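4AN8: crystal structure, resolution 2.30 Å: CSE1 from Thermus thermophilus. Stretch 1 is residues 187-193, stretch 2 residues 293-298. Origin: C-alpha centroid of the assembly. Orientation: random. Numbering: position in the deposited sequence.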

# COMPACT_ATOMS: atom_id res chain seq x y z
N ALA A 187 -7.18 -1.11 5.56
CA ALA A 187 -7.86 -2.11 4.73
C ALA A 187 -8.08 -1.66 3.28
O ALA A 187 -7.94 -2.48 2.35
N ARG A 188 -8.40 -0.38 3.09
CA ARG A 188 -8.84 0.14 1.78
C ARG A 188 -7.77 0.90 0.97
O ARG A 188 -7.74 0.78 -0.25
N PRO A 189 -6.95 1.73 1.64
CA PRO A 189 -6.20 2.66 0.80
C PRO A 189 -4.94 2.03 0.28
O PRO A 189 -4.43 1.07 0.85
N ALA A 190 -4.45 2.60 -0.81
CA ALA A 190 -3.16 2.24 -1.36
C ALA A 190 -2.08 2.90 -0.51
O ALA A 190 -2.20 4.06 -0.17
N LEU A 191 -1.04 2.16 -0.16
CA LEU A 191 0.02 2.73 0.68
C LEU A 191 1.25 3.16 -0.14
O LEU A 191 1.77 2.36 -0.93
N PHE A 192 1.69 4.40 0.05
CA PHE A 192 2.89 4.90 -0.62
C PHE A 192 4.14 4.67 0.22
O PHE A 192 4.28 5.22 1.33
N LEU A 193 5.04 3.87 -0.32
CA LEU A 193 6.28 3.55 0.38
C LEU A 193 7.51 3.84 -0.46
O LEU A 193 8.01 2.96 -1.16
N LEU A 293 -11.70 11.23 -1.22
CA LEU A 293 -11.61 9.78 -1.15
C LEU A 293 -10.14 9.39 -1.12
O LEU A 293 -9.31 10.05 -1.74
N VAL A 294 -9.82 8.31 -0.42
CA VAL A 294 -8.47 7.78 -0.41
C VAL A 294 -8.12 7.17 -1.77
O VAL A 294 -8.98 6.61 -2.44
N LEU A 295 -6.87 7.31 -2.21
CA LEU A 295 -6.43 6.57 -3.38
C LEU A 295 -6.44 5.09 -3.03
O LEU A 295 -6.09 4.69 -1.91
N ARG A 296 -6.86 4.29 -3.99
CA ARG A 296 -7.25 2.93 -3.72
C ARG A 296 -6.82 2.11 -4.93
O ARG A 296 -6.93 2.56 -6.05
N LEU A 297 -6.28 0.92 -4.71
CA LEU A 297 -5.95 0.08 -5.85
C LEU A 297 -7.24 -0.48 -6.44
O LEU A 297 -8.18 -0.83 -5.72
N SER A 298 -7.30 -0.56 -7.76
CA SER A 298 -8.53 -1.00 -8.41
C SER A 298 -8.29 -2.23 -9.27
O SER A 298 -7.23 -2.40 -9.87

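The two stretches cross nearly at right angles, their end-to-end directions 87° apart, and the CA atoms of Pro189 and Arg296 lie 4.6 Å apart. Close to this nearest CA pair lies the one direct hydrogen bond: Ala190 N donates to Leu295 O at 2.9 Å and 173°, almost perfectly straight. The same carbonyl receives a CA-H...O contact from Pro189 CA, 3.4 Å from Leu295 O; proline has no amide hydrogen to offer.

Two waters extend the backbone pairing. The O of water 1 lies 2.8 Å from Arg188 O, within hydrogen-bonding reach, and accepts from Leu297 N at 3.0 Å, bridging a gap the crossing chains do not close themselves. The O of water 2 lies 2.6 Å from Ala190 O and 3.0 Å from Leu295 O, linking two carbonyls that could not bond to each other.

Apolar packing comes in small, separate pairs. Ala190 points its CB toward the other stretch, where it lies 4.0 Å from CG of Leu297 (chi1 m, chi2 t). Pro189, C-gamma endo and sideways, sets CB 4.0 Å from CB of Val294, whose CA-to-CB bond points toward stretch 1, with chi1 m. Phe192 also leaves its backbone sideways, but chi1 m carries the ring end closer, and chi2 of 73° sets the plane of the ring: CZ reaches CD2 of Leu295 at 4.1 Å, the methyl sitting at the ring edge. Leu295 has chi1 at -96°, between wells. Leu191 points away and takes no part.

The arginines pack despite like charge. Arg188 points toward stretch 2 with chi1 and chi2 both m, placing its methylene CD over one face of the Arg296 guanidinium, 3.4 Å from NH2. Arg296 is extended, t through chi3, and its CG lies 3.2 Å from Arg188 O. Arg188 NH1 and Arg296 NH2, like charges, lie 4.0 Å apart; Arg188 NE, NH1 and NH2 are hydrogen-bonded elsewhere in the structure.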

# COMPACT_ATOMS: atom_id res chain seq x y z
CB ALA A 187 -9.19 -2.50 5.36
CB ARG A 188 -10.06 1.07 1.93
CG ARG A 188 -11.19 0.53 2.79
CD ARG A 188 -11.70 -0.79 2.24
NE ARG A 188 -12.59 -1.47 3.17
CZ ARG A 188 -13.30 -2.56 2.88
NH1 ARG A 188 -13.23 -3.14 1.68
NH2 ARG A 188 -14.07 -3.09 3.80
CB PRO A 189 -5.83 3.80 1.77
CG PRO A 189 -5.83 3.14 3.11
CD PRO A 189 -6.87 2.07 3.07
CB ALA A 190 -3.08 2.73 -2.79
CB LEU A 191 0.43 1.74 1.76
CG LEU A 191 -0.75 1.31 2.65
CD1 LEU A 191 -0.27 0.33 3.73
CD2 LEU A 191 -1.44 2.53 3.29
CB PHE A 192 2.76 6.38 -0.98
CG PHE A 192 1.73 6.64 -2.03
CD1 PHE A 192 0.38 6.56 -1.73
CD2 PHE A 192 2.11 6.94 -3.33
CE1 PHE A 192 -0.58 6.79 -2.70
CE2 PHE A 192 1.14 7.17 -4.32
CZ PHE A 192 -0.20 7.10 -4.01
CB LEU A 193 6.28 2.07 0.81
CG LEU A 193 7.53 1.66 1.57
CD1 LEU A 193 7.32 1.87 3.08
CD2 LEU A 193 7.92 0.21 1.25
CB LEU A 293 -12.26 9.15 -2.39
CG LEU A 293 -13.77 8.94 -2.42
CD1 LEU A 293 -14.53 10.14 -1.91
CD2 LEU A 293 -14.20 8.63 -3.83
CB VAL A 294 -8.30 6.74 0.71
CG1 VAL A 294 -8.57 7.40 2.08
CG2 VAL A 294 -9.24 5.52 0.51
CB LEU A 295 -5.06 7.00 -3.89
CG LEU A 295 -5.15 8.03 -5.03
CD1 LEU A 295 -5.78 9.33 -4.48
CD2 LEU A 295 -3.79 8.28 -5.63
CB ARG A 296 -8.77 2.94 -3.57
CG ARG A 296 -9.37 1.80 -2.85
CD ARG A 296 -10.73 2.22 -2.34
NE ARG A 296 -11.52 1.08 -1.90
CZ ARG A 296 -12.52 1.17 -1.02
NH1 ARG A 296 -12.82 2.34 -0.46
NH2 ARG A 296 -13.19 0.07 -0.69
CB LEU A 297 -4.99 -1.03 -5.43
CG LEU A 297 -3.60 -0.61 -4.98
CD1 LEU A 297 -2.91 -1.75 -4.22
CD2 LEU A 297 -2.72 -0.11 -6.14
CB SER A 298 -9.15 0.11 -9.24
OG SER A 298 -10.22 -0.42 -10.01
O HOH W 1 -5.84 -0.35 -2.00
O HOH W 2 -3.68 6.14 -0.76